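Local coordinates for ABC transporter substrate-binding protein (Streptococcus pneumoniae, PDB 4OHN), which binds histidine in the cleft between its two lobes and probably hands it to an ABC transporter for uptake into the cell, at residues S12-N17 against G211-D216; G32-Q35 against S39-G42; D44-T49 against Q237-K242; L68-L73 against R92-F97; N99-N104 against E225-L230. All coordinates share one frame; numbering follows the deposited sequence. Where two conformers were deposited one is given.

Interaction 1: S12-N17 against G211-D216; sequences SKYQSN and GSRKED
Y14 reaches out from helix 11-17 and brings its hydroxyl up to two charged groups of segment 211-216. Y14 OH donates to D216 OD2 (2.6 Å), which accepts through its syn lone pair. D216 CG lies at the ring edge, in the ring plane, while ring and carboxylate planes are turned 49° apart, and Y14 CE2 is 3.6 Å from D216 OD1. R213 NH2 stands 2.9 Å from Y14 OH and bridges to D216 OD2 at 3.5 Å; a bend at chi3 (-69°) turns the guanidinium back toward this site. R213 and D216 are the first and last residues of one type I beta turn, which carries the chain from strand 206-212 into helix 217-232. D216 N closes the turn on R213 O, a carbonyl that S212 OG approaches from the other face. Beyond the trio the polar ends are taken up elsewhere: R213 bonds I78 O and L73 O through NH1 and pairs with D79 through NH2, and D216 OD1 accepts from N10 N. The solvent side is quite different. S12, S16 and N17 along the helix, and K214 and E215 on the turn, are exposed, and K13 NZ stays 6.1 Å from R213 NH2.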
# COMPACT_ATOMS: atom_id res chain seq x y z
N SER A 12 5.16 -25.46 6.46
CA SER A 12 6.24 -26.43 6.44
C SER A 12 6.99 -26.41 5.11
O SER A 12 8.20 -26.64 5.08
CB SER A 12 5.75 -27.85 6.76
OG SER A 12 4.91 -28.36 5.74
N LYS A 13 6.29 -26.10 4.02
CA LYS A 13 6.91 -25.97 2.71
C LYS A 13 7.81 -24.73 2.64
O LYS A 13 8.95 -24.82 2.17
CB LYS A 13 5.84 -25.89 1.61
CG LYS A 13 6.36 -25.49 0.22
CD LYS A 13 5.21 -25.16 -0.72
CE LYS A 13 5.67 -24.35 -1.91
NZ LYS A 13 4.55 -23.97 -2.81
N TYR A 14 7.32 -23.58 3.10
CA TYR A 14 8.15 -22.37 3.06
C TYR A 14 9.40 -22.59 3.89
O TYR A 14 10.51 -22.22 3.49
CB TYR A 14 7.40 -21.14 3.58
CG TYR A 14 6.04 -20.94 2.96
CD1 TYR A 14 5.87 -20.97 1.59
CD2 TYR A 14 4.91 -20.75 3.77
CE1 TYR A 14 4.63 -20.82 1.04
CE2 TYR A 14 3.67 -20.60 3.23
CZ TYR A 14 3.53 -20.63 1.86
OH TYR A 14 2.30 -20.46 1.28
N GLN A 15 9.22 -23.20 5.06
CA GLN A 15 10.32 -23.44 5.97
C GLN A 15 11.35 -24.41 5.39
O GLN A 15 12.56 -24.18 5.51
CB GLN A 15 9.77 -23.93 7.32
CG GLN A 15 10.83 -24.24 8.37
CD GLN A 15 11.49 -23.00 8.91
OE1 GLN A 15 11.10 -22.48 9.96
NE2 GLN A 15 12.51 -22.52 8.21
N SER A 16 10.91 -25.49 4.75
CA SER A 16 11.84 -26.49 4.22
C SER A 16 12.50 -26.02 2.92
O SER A 16 13.65 -26.35 2.66
CB SER A 16 11.15 -27.84 4.02
OG SER A 16 10.06 -27.75 3.12
N ASN A 17 11.77 -25.24 2.13
CA ASN A 17 12.33 -24.67 0.90
C ASN A 17 13.19 -23.44 1.20
O ASN A 17 13.93 -22.98 0.33
CB ASN A 17 11.22 -24.22 -0.04
CG ASN A 17 10.53 -25.36 -0.73
OD1 ASN A 17 11.01 -26.48 -0.76
ND2 ASN A 17 9.38 -25.06 -1.33
N GLY A 211 -1.14 -9.73 3.66
CA GLY A 211 -2.19 -10.62 3.22
C GLY A 211 -1.70 -11.99 2.81
O GLY A 211 -0.69 -12.09 2.11
N SER A 212 -2.44 -13.02 3.22
CA SER A 212 -2.17 -14.41 2.85
C SER A 212 -3.44 -15.10 2.43
O SER A 212 -4.54 -14.62 2.65
CB SER A 212 -1.56 -15.20 4.03
OG SER A 212 -2.56 -15.59 4.96
N ARG A 213 -3.28 -16.26 1.80
CA ARG A 213 -4.42 -17.15 1.60
C ARG A 213 -5.04 -17.48 2.96
O ARG A 213 -4.32 -17.65 3.95
CB ARG A 213 -3.98 -18.42 0.88
CG ARG A 213 -3.69 -18.22 -0.59
CD ARG A 213 -3.21 -19.49 -1.28
NE ARG A 213 -1.89 -19.90 -0.86
CZ ARG A 213 -0.75 -19.46 -1.37
NH1 ARG A 213 -0.75 -18.61 -2.38
NH2 ARG A 213 0.40 -19.88 -0.88
N LYS A 214 -6.36 -17.58 3.02
CA LYS A 214 -7.02 -17.86 4.30
C LYS A 214 -6.49 -19.10 4.99
O LYS A 214 -6.40 -19.14 6.22
CB LYS A 214 -8.53 -17.96 4.10
CG LYS A 214 -9.15 -16.62 3.78
CD LYS A 214 -10.66 -16.69 3.82
CE LYS A 214 -11.25 -15.30 3.81
NZ LYS A 214 -12.74 -15.36 3.92
N GLU A 215 -6.12 -20.12 4.23
CA GLU A 215 -5.70 -21.37 4.80
C GLU A 215 -4.29 -21.35 5.39
O GLU A 215 -3.91 -22.27 6.13
CB GLU A 215 -5.78 -22.47 3.74
CG GLU A 215 -7.18 -22.64 3.08
CD GLU A 215 -7.67 -21.46 2.17
OE1 GLU A 215 -6.87 -20.75 1.49
OE2 GLU A 215 -8.90 -21.26 2.14
N ASP A 216 -3.50 -20.33 5.05
CA ASP A 216 -2.12 -20.22 5.50
C ASP A 216 -2.02 -19.63 6.93
O ASP A 216 -1.35 -18.60 7.17
CB ASP A 216 -1.31 -19.42 4.47
CG ASP A 216 -0.26 -20.25 3.73
OD1 ASP A 216 0.26 -21.24 4.28
OD2 ASP A 216 0.10 -19.87 2.59

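Interaction 2: G32-Q35 against S39-G42; sequences GFAQ and SYAG
F33 has its CG between backbone N and carbonyl carbon (chi1 63°), and that swings the ring across the strand pair until CD2 sits 3.2 Å from A41 O. Q35 takes another course: beyond CG the chain is extended (chi2 -173°), which lays the amide against the methyl of A41, CD to CB 3.3 Å, and brings NE2 to S39 OG at 2.9 Å. S39 OG lies close to the amide plane, though the bond is bent, and the same hydroxyl also bonds D37 OD1. Backbone bonds tie the two segments: F33 N to A41 O and A41 N to F33 O as one hydrogen-bonded pair, then Q35 N to S39 O at 2.8 Å, nearly straight at 168°. A34 and Y40 form the next, non-hydrogen-bonded pair on the other face, CB to CE1 4.3 Å, and the Y40 ring goes on to meet F24 edge-to-face. G42 has backbone angles that suit glycine and stands at the N-cap of helix 43-53. The whole is an antiparallel beta hairpin, part of a small three-stranded sheet with strand 27-28; the G32 end of the hairpin lies about 8 Å from the bound histidine, and G32 O takes a weak bond from N83 ND2 of its pocket.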
# COMPACT_ATOMS: atom_id res chain seq x y z
N GLY A 32 7.63 -0.60 -1.25
CA GLY A 32 8.38 -1.56 -2.04
C GLY A 32 8.36 -1.09 -3.47
O GLY A 32 7.29 -0.97 -4.06
N PHE A 33 9.54 -0.80 -4.00
CA PHE A 33 9.60 -0.12 -5.30
C PHE A 33 10.93 -0.35 -5.99
O PHE A 33 11.96 -0.62 -5.33
CB PHE A 33 9.34 1.38 -5.13
CG PHE A 33 10.36 2.10 -4.29
CD1 PHE A 33 11.44 2.74 -4.87
CD2 PHE A 33 10.26 2.15 -2.91
CE1 PHE A 33 12.37 3.41 -4.10
CE2 PHE A 33 11.18 2.81 -2.13
CZ PHE A 33 12.24 3.44 -2.73
N ALA A 34 10.93 -0.26 -7.31
CA ALA A 34 12.12 -0.34 -8.12
C ALA A 34 12.88 0.96 -8.01
O ALA A 34 12.34 2.06 -8.28
CB ALA A 34 11.76 -0.61 -9.57
N GLN A 35 14.15 0.85 -7.63
CA GLN A 35 15.03 2.00 -7.47
C GLN A 35 15.69 2.41 -8.78
O GLN A 35 15.40 1.85 -9.84
CB GLN A 35 16.12 1.69 -6.46
CG GLN A 35 15.63 1.35 -5.09
CD GLN A 35 16.79 1.24 -4.14
OE1 GLN A 35 17.04 2.14 -3.34
NE2 GLN A 35 17.54 0.15 -4.25
N SER A 39 16.78 -2.37 -8.73
CA SER A 39 16.65 -3.24 -7.55
C SER A 39 15.50 -2.76 -6.67
O SER A 39 15.07 -1.61 -6.76
CB SER A 39 17.95 -3.25 -6.75
OG SER A 39 18.17 -2.01 -6.12
N TYR A 40 14.97 -3.64 -5.84
CA TYR A 40 13.81 -3.31 -5.04
C TYR A 40 14.22 -2.86 -3.64
O TYR A 40 15.10 -3.45 -3.03
CB TYR A 40 12.86 -4.50 -4.93
CG TYR A 40 12.46 -5.07 -6.27
CD1 TYR A 40 11.99 -4.24 -7.29
CD2 TYR A 40 12.57 -6.42 -6.53
CE1 TYR A 40 11.63 -4.76 -8.53
CE2 TYR A 40 12.21 -6.95 -7.75
CZ TYR A 40 11.75 -6.13 -8.75
OH TYR A 40 11.42 -6.68 -9.96
N ALA A 41 13.56 -1.82 -3.16
CA ALA A 41 13.82 -1.28 -1.82
C ALA A 41 12.53 -0.77 -1.21
O ALA A 41 11.54 -0.56 -1.91
CB ALA A 41 14.84 -0.15 -1.87
N GLY A 42 12.56 -0.55 0.09
CA GLY A 42 11.46 0.08 0.77
C GLY A 42 11.24 -0.46 2.17
O GLY A 42 11.88 -1.41 2.61

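Interaction 3: D44-T49 against Q237-K242; sequences DIDLAT and QEISQK
D46 carries the contact between two antiparallel helices, meeting I239 with its CB and K242 with its carboxylate. I239 CG2 lies 3.8 Å from D46 CB, and I239 CD1 reaches further, over the backbone, to 3.8 Å from L47 N. K242 comes in across the D46 side chain at about a right angle; its chain is fully extended, with CG anti to the backbone N (chi1 173°), and this carries NZ to 2.9 Å from D46 OD2, on the syn side and slightly out of the carboxylate plane. The short segments 44-49 and 237-242 run at 172° to each other with their axes 9.9 Å apart, and D46 and I239 bury most of the area between them.

In the next shell, L47 turns its branches to F227, L230, Y101 and W82, bedding helix 43-53 in the lobe core, and D44 OD2 accepts from the backbone N of G84, a residue of the histidine pocket. S240 OG bonds E246 O and V248 N, tying helix 235-244 to the chain that follows it. W243 NE1 gives D46 OD2 a second donor. With an ammonium and an indole N-H both on that oxygen, D46 is probably held ionised, with I239 packed against its CB.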
# COMPACT_ATOMS: atom_id res chain seq x y z
N ASP A 44 8.66 -2.10 3.42
CA ASP A 44 8.20 -3.48 3.42
C ASP A 44 9.28 -4.45 2.95
O ASP A 44 9.32 -5.58 3.41
CB ASP A 44 6.96 -3.66 2.55
CG ASP A 44 5.69 -3.13 3.20
OD1 ASP A 44 5.61 -3.04 4.45
OD2 ASP A 44 4.76 -2.81 2.42
N ILE A 45 10.13 -4.03 2.01
CA ILE A 45 11.24 -4.88 1.60
C ILE A 45 12.10 -5.17 2.83
O ILE A 45 12.42 -6.33 3.12
CB ILE A 45 12.09 -4.23 0.49
CG1 ILE A 45 11.24 -3.81 -0.72
CG2 ILE A 45 13.19 -5.20 0.06
CD1 ILE A 45 10.46 -4.94 -1.37
N ASP A 46 12.45 -4.13 3.57
CA ASP A 46 13.27 -4.30 4.76
C ASP A 46 12.55 -5.10 5.86
O ASP A 46 13.15 -5.99 6.48
CB ASP A 46 13.68 -2.91 5.30
CG ASP A 46 14.70 -2.20 4.42
OD1 ASP A 46 15.28 -2.81 3.49
OD2 ASP A 46 14.93 -1.00 4.68
N LEU A 47 11.29 -4.79 6.08
CA LEU A 47 10.54 -5.44 7.16
C LEU A 47 10.32 -6.92 6.86
O LEU A 47 10.56 -7.77 7.73
CB LEU A 47 9.22 -4.72 7.43
CG LEU A 47 8.40 -5.29 8.58
CD1 LEU A 47 9.13 -5.20 9.89
CD2 LEU A 47 7.06 -4.54 8.67
N ALA A 48 9.90 -7.26 5.65
CA ALA A 48 9.68 -8.66 5.29
C ALA A 48 10.98 -9.44 5.32
O ALA A 48 11.03 -10.59 5.74
CB ALA A 48 9.05 -8.77 3.93
N THR A 49 12.06 -8.83 4.85
CA THR A 49 13.38 -9.49 4.90
C THR A 49 13.72 -9.83 6.35
O THR A 49 14.14 -10.96 6.66
CB THR A 49 14.47 -8.60 4.26
OG1 THR A 49 14.15 -8.39 2.89
CG2 THR A 49 15.82 -9.23 4.34
N GLN A 237 12.18 -0.11 14.63
CA GLN A 237 12.46 1.30 14.78
C GLN A 237 13.49 1.80 13.78
O GLN A 237 13.34 2.90 13.22
CB GLN A 237 12.93 1.61 16.20
CG GLN A 237 11.82 1.54 17.22
CD GLN A 237 10.60 2.31 16.80
OE1 GLN A 237 10.68 3.46 16.38
NE2 GLN A 237 9.45 1.66 16.87
N GLU A 238 14.53 1.01 13.55
CA GLU A 238 15.55 1.37 12.57
C GLU A 238 14.92 1.52 11.18
O GLU A 238 15.18 2.49 10.47
CB GLU A 238 16.63 0.29 12.56
CG GLU A 238 17.70 0.43 11.49
CD GLU A 238 18.57 -0.82 11.41
OE1 GLU A 238 18.66 -1.56 12.41
OE2 GLU A 238 19.15 -1.07 10.33
N ILE A 239 14.12 0.55 10.76
CA ILE A 239 13.49 0.58 9.44
C ILE A 239 12.53 1.77 9.33
O ILE A 239 12.49 2.48 8.32
CB ILE A 239 12.77 -0.75 9.15
CG1 ILE A 239 13.79 -1.91 9.10
CG2 ILE A 239 12.02 -0.68 7.85
CD1 ILE A 239 13.13 -3.29 9.11
N SER A 240 11.77 2.01 10.40
CA SER A 240 10.82 3.11 10.43
C SER A 240 11.51 4.46 10.28
O SER A 240 11.07 5.33 9.52
CB SER A 240 10.00 3.01 11.73
OG SER A 240 8.97 3.97 11.78
N GLN A 241 12.62 4.64 11.00
CA GLN A 241 13.36 5.90 10.93
C GLN A 241 13.95 6.09 9.55
O GLN A 241 13.98 7.21 9.03
CB GLN A 241 14.47 5.93 11.98
CG GLN A 241 13.98 6.15 13.41
CD GLN A 241 13.33 7.50 13.61
OE1 GLN A 241 13.72 8.49 12.99
NE2 GLN A 241 12.33 7.55 14.48
N LYS A 242 14.42 5.00 8.96
CA LYS A 242 15.06 5.05 7.65
C LYS A 242 14.09 5.58 6.60
O LYS A 242 14.45 6.43 5.80
CB LYS A 242 15.56 3.65 7.27
CG LYS A 242 16.10 3.53 5.86
CD LYS A 242 16.58 2.12 5.60
CE LYS A 242 16.94 1.91 4.14
NZ LYS A 242 17.28 0.48 3.90

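Interaction 4: L68-L73 against R92-F97; sequences LKEAEL and REKVAF
E70 OE2 accepts from the hydroxyl of T74, one turn further along the same helix, while E70 OE1 faces K94 NZ only in a long salt bridge of 3.7 Å. The T74 bond is the firmer grip and probably limits rotation of the carboxylate. K94 NZ in fact comes nearer to carbon than to oxygen, 3.4 Å from E70 CG; the two chains cross at about a right angle, and the ammonium lies beside the E70 methylenes. A bend in E70 at chi2 (-85°) folds the carboxylate over, and a bend in K94 at chi3 (75°) brings NZ round to E70. An acetate, probably from the crystallisation liquor, lies about 4 Å from the E70 side chain.

Helix 69-75 is the connection of a beta-alpha-beta crossover from strand 58-63 to strand 80-81, both parallel to strand 19-24 between them. Segment 92-97 leads into strand 96-97, which pairs with strand 206-212 through A96 and S212.

The inner half of the contact is apolar. L73 CD2 meets V95 CG1 at 3.7 Å, again with the side chains crossing. I81 lies against L73, and V95 also touches Y85, a residue of the histidine pocket, with the V95 side chain about 10 Å from the ligand.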
# COMPACT_ATOMS: atom_id res chain seq x y z
N LEU A 68 -4.40 -7.54 -10.21
CA LEU A 68 -4.50 -8.99 -10.22
C LEU A 68 -4.09 -9.63 -8.90
O LEU A 68 -3.98 -10.87 -8.82
CB LEU A 68 -3.63 -9.56 -11.34
CG LEU A 68 -3.81 -8.96 -12.74
CD1 LEU A 68 -3.04 -9.78 -13.77
CD2 LEU A 68 -5.26 -8.86 -13.14
N LYS A 69 -3.85 -8.84 -7.87
CA LYS A 69 -3.24 -9.36 -6.64
C LYS A 69 -4.01 -10.50 -6.00
O LYS A 69 -3.41 -11.47 -5.57
CB LYS A 69 -2.97 -8.24 -5.65
CG LYS A 69 -4.21 -7.53 -5.18
CD LYS A 69 -3.83 -6.23 -4.50
CE LYS A 69 -5.03 -5.32 -4.28
NZ LYS A 69 -5.63 -4.89 -5.57
N GLU A 70 -5.33 -10.42 -5.96
CA GLU A 70 -6.14 -11.49 -5.37
C GLU A 70 -5.99 -12.76 -6.18
O GLU A 70 -5.81 -13.84 -5.61
CB GLU A 70 -7.60 -11.06 -5.27
CG GLU A 70 -8.55 -12.17 -4.79
CD GLU A 70 -9.04 -13.08 -5.91
OE1 GLU A 70 -9.18 -12.60 -7.06
OE2 GLU A 70 -9.28 -14.27 -5.64
N ALA A 71 -6.04 -12.64 -7.50
CA ALA A 71 -5.90 -13.80 -8.38
C ALA A 71 -4.52 -14.45 -8.22
O ALA A 71 -4.42 -15.68 -8.16
CB ALA A 71 -6.15 -13.41 -9.82
N GLU A 72 -3.47 -13.65 -8.13
CA GLU A 72 -2.13 -14.19 -8.01
C GLU A 72 -1.95 -14.93 -6.68
O GLU A 72 -1.25 -15.94 -6.61
CB GLU A 72 -1.10 -13.08 -8.12
CG GLU A 72 -1.15 -12.29 -9.43
CD GLU A 72 -0.40 -12.94 -10.57
OE1 GLU A 72 0.51 -12.29 -11.13
OE2 GLU A 72 -0.72 -14.10 -10.92
N LEU A 73 -2.55 -14.40 -5.63
CA LEU A 73 -2.50 -15.04 -4.33
C LEU A 73 -3.32 -16.33 -4.32
O LEU A 73 -2.83 -17.39 -3.90
CB LEU A 73 -2.99 -14.05 -3.26
CG LEU A 73 -2.92 -14.52 -1.81
CD1 LEU A 73 -1.50 -14.84 -1.36
CD2 LEU A 73 -3.52 -13.48 -0.89
N ARG A 92 -11.06 -8.75 3.83
CA ARG A 92 -11.14 -9.85 4.80
C ARG A 92 -12.11 -10.95 4.37
O ARG A 92 -12.05 -12.07 4.88
CB ARG A 92 -11.50 -9.31 6.18
CG ARG A 92 -10.35 -8.61 6.87
CD ARG A 92 -10.74 -8.09 8.25
NE ARG A 92 -9.72 -7.20 8.81
CZ ARG A 92 -8.58 -7.62 9.38
NH1 ARG A 92 -8.29 -8.91 9.47
NH2 ARG A 92 -7.73 -6.73 9.85
N GLU A 93 -12.99 -10.65 3.42
CA GLU A 93 -13.86 -11.69 2.87
C GLU A 93 -13.08 -12.65 1.96
O GLU A 93 -13.54 -13.74 1.67
CB GLU A 93 -15.02 -11.07 2.08
CG GLU A 93 -15.88 -10.12 2.89
CD GLU A 93 -16.59 -10.82 4.04
OE1 GLU A 93 -17.18 -11.90 3.81
OE2 GLU A 93 -16.55 -10.29 5.17
N LYS A 94 -11.88 -12.24 1.53
CA LYS A 94 -11.16 -12.95 0.48
C LYS A 94 -9.77 -13.47 0.90
O LYS A 94 -9.30 -14.48 0.39
CB LYS A 94 -11.00 -12.03 -0.74
CG LYS A 94 -12.35 -11.45 -1.22
CD LYS A 94 -12.23 -10.64 -2.50
CE LYS A 94 -12.04 -11.55 -3.72
NZ LYS A 94 -11.63 -10.82 -4.95
N VAL A 95 -9.14 -12.77 1.84
CA VAL A 95 -7.80 -13.11 2.30
C VAL A 95 -7.71 -13.00 3.82
O VAL A 95 -8.58 -12.42 4.46
CB VAL A 95 -6.72 -12.18 1.67
CG1 VAL A 95 -6.85 -12.14 0.16
CG2 VAL A 95 -6.81 -10.77 2.23
N ALA A 96 -6.64 -13.55 4.38
CA ALA A 96 -6.33 -13.39 5.80
C ALA A 96 -5.26 -12.32 5.95
O ALA A 96 -4.48 -12.07 5.03
CB ALA A 96 -5.84 -14.69 6.40
N PHE A 97 -5.23 -11.68 7.11
CA PHE A 97 -4.25 -10.66 7.42
C PHE A 97 -3.46 -10.95 8.68
O PHE A 97 -3.99 -11.43 9.67
CB PHE A 97 -4.91 -9.28 7.56
CG PHE A 97 -5.38 -8.68 6.26
CD1 PHE A 97 -6.71 -8.73 5.92
CD2 PHE A 97 -4.50 -8.03 5.42
CE1 PHE A 97 -7.15 -8.17 4.72
CE2 PHE A 97 -4.94 -7.47 4.22
CZ PHE A 97 -6.27 -7.53 3.88

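Interaction 5: N99-N104 against E225-L230; sequences NSYMKN and EAFSSL
Y101 and F227 meet obliquely, ring planes at 61° and centroids 5.9 Å apart, so they form neither a stack nor a T. Contact is made at one corner, Y101 CD2 to F227 CZ at 4.0 Å, and the neighbouring F227 CE2 comes within 4.2 Å of Y101 CB. The same CE2 points at the backbone: N99 O lies 3.7 Å away, at the edge of the F227 ring and in its plane, where the positive rim of the ring probably suits the carbonyl. Y101 holds its ring between its own N and carbonyl carbon (chi1 60°), which directs it toward F227.

F227 belongs to helix 217-232, which packs across the chain leading into strand 102-111. That strand pairs with 206-212, 175-179 and 196-200, consistent with the connecting strands between lobes in the family 3 solute-binding proteins. Backbone bonds from Y101 and M102 to F208, a pocket residue, fasten it here, and N104 ND2 bonds E206.

The Y101 ring also meets W82, planes at about 45°, and its OH is bonded weakly to D44 OD1. N99, at the exposed end, is steadied through its backbone N by N224 OD1. The Y101 side chain stands about 9 Å from the bound histidine.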
# COMPACT_ATOMS: atom_id res chain seq x y z
N ASN A 99 -1.41 -9.15 11.89
CA ASN A 99 -1.61 -7.92 12.64
C ASN A 99 -1.16 -6.73 11.77
O ASN A 99 -0.26 -6.84 10.94
CB ASN A 99 -0.80 -7.94 13.94
CG ASN A 99 -1.41 -8.80 14.99
OD1 ASN A 99 -2.56 -9.18 14.91
ND2 ASN A 99 -0.65 -9.08 16.02
N SER A 100 -1.78 -5.59 11.99
CA SER A 100 -1.40 -4.39 11.26
C SER A 100 -0.11 -3.79 11.83
O SER A 100 0.15 -3.85 13.03
CB SER A 100 -2.54 -3.38 11.27
OG SER A 100 -3.68 -3.90 10.59
N TYR A 101 0.70 -3.18 10.96
CA TYR A 101 2.01 -2.68 11.38
C TYR A 101 2.21 -1.19 11.20
O TYR A 101 3.23 -0.66 11.63
CB TYR A 101 3.14 -3.47 10.70
CG TYR A 101 3.13 -3.41 9.21
CD1 TYR A 101 3.75 -2.38 8.53
CD2 TYR A 101 2.47 -4.38 8.46
CE1 TYR A 101 3.73 -2.32 7.14
CE2 TYR A 101 2.44 -4.32 7.07
CZ TYR A 101 3.06 -3.28 6.43
OH TYR A 101 3.07 -3.19 5.05
N MET A 102 1.27 -0.52 10.52
CA MET A 102 1.36 0.92 10.20
C MET A 102 -0.02 1.52 9.90
O MET A 102 -0.82 0.91 9.19
CB MET A 102 2.27 1.11 8.97
CG MET A 102 2.67 2.56 8.66
SD MET A 102 3.73 2.75 7.20
CE MET A 102 5.08 1.64 7.55
N LYS A 103 -0.31 2.73 10.40
CA LYS A 103 -1.52 3.43 10.00
C LYS A 103 -1.31 4.11 8.66
O LYS A 103 -0.19 4.41 8.25
CB LYS A 103 -1.90 4.49 11.04
CG LYS A 103 -2.08 3.92 12.45
CD LYS A 103 -3.11 2.79 12.47
CE LYS A 103 -3.28 2.22 13.87
NZ LYS A 103 -4.43 1.28 13.93
N ASN A 104 -2.42 4.38 7.98
CA ASN A 104 -2.38 5.08 6.71
C ASN A 104 -3.69 5.82 6.53
O ASN A 104 -4.68 5.49 7.18
CB ASN A 104 -2.18 4.07 5.58
CG ASN A 104 -2.12 4.70 4.21
OD1 ASN A 104 -1.32 5.64 3.94
ND2 ASN A 104 -3.04 4.26 3.35
N GLU A 225 4.54 -13.27 15.20
CA GLU A 225 5.57 -13.54 16.21
C GLU A 225 6.85 -12.80 15.88
O GLU A 225 7.53 -12.28 16.79
CB GLU A 225 5.84 -15.03 16.31
CG GLU A 225 4.69 -15.82 16.91
CD GLU A 225 4.81 -17.30 16.74
OE1 GLU A 225 5.84 -17.81 16.27
OE2 GLU A 225 3.83 -17.99 17.12
N ALA A 226 7.22 -12.75 14.60
CA ALA A 226 8.41 -12.02 14.21
C ALA A 226 8.23 -10.52 14.47
O ALA A 226 9.19 -9.85 14.90
CB ALA A 226 8.72 -12.27 12.76
N PHE A 227 7.05 -9.97 14.20
CA PHE A 227 6.83 -8.57 14.55
C PHE A 227 7.16 -8.35 16.04
O PHE A 227 7.80 -7.35 16.40
CB PHE A 227 5.39 -8.09 14.27
CG PHE A 227 5.02 -7.93 12.81
CD1 PHE A 227 5.96 -7.88 11.80
CD2 PHE A 227 3.69 -7.81 12.47
CE1 PHE A 227 5.57 -7.69 10.48
CE2 PHE A 227 3.30 -7.62 11.15
CZ PHE A 227 4.26 -7.56 10.15
N SER A 228 6.72 -9.24 16.93
CA SER A 228 6.99 -9.05 18.36
C SER A 228 8.48 -8.93 18.67
O SER A 228 8.87 -8.09 19.49
CB SER A 228 6.39 -10.19 19.18
OG SER A 228 4.98 -10.22 19.06
N SER A 229 9.31 -9.71 18.00
CA SER A 229 10.76 -9.62 18.18
C SER A 229 11.27 -8.31 17.63
O SER A 229 12.08 -7.66 18.27
CB SER A 229 11.49 -10.78 17.45
OG SER A 229 11.59 -11.96 18.22
N LEU A 230 10.82 -7.94 16.43
CA LEU A 230 11.37 -6.78 15.74
C LEU A 230 11.02 -5.48 16.46
O LEU A 230 11.79 -4.52 16.38
CB LEU A 230 10.90 -6.73 14.28
CG LEU A 230 11.38 -7.93 13.44
CD1 LEU A 230 10.70 -7.95 12.10
CD2 LEU A 230 12.85 -7.89 13.24

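Three pairs of contacts touch: 1 with 4, 2 with 3, and 3 with 5. Interactions 1 and 4, with centres about 14 Å apart, meet through R213 and L73, and their strands 206-212 and 96-97 are sheet neighbours; strand 102-111 of interaction 5 joins the same sheet. Interactions 3 and 5, centres about 11 Å apart, touch where L47 meets Y101 and F227, with helices 217-232 and 235-244 consecutive in the chain. Interaction 2 closes first and runs directly into helix 43-53 of interaction 3, centres about 12 Å apart. Along the chain, interactions 1 and 3 cross, while 2 and 4 nest inside 1. The late segments thus return to the early ones, so both ends of the chain build one lobe.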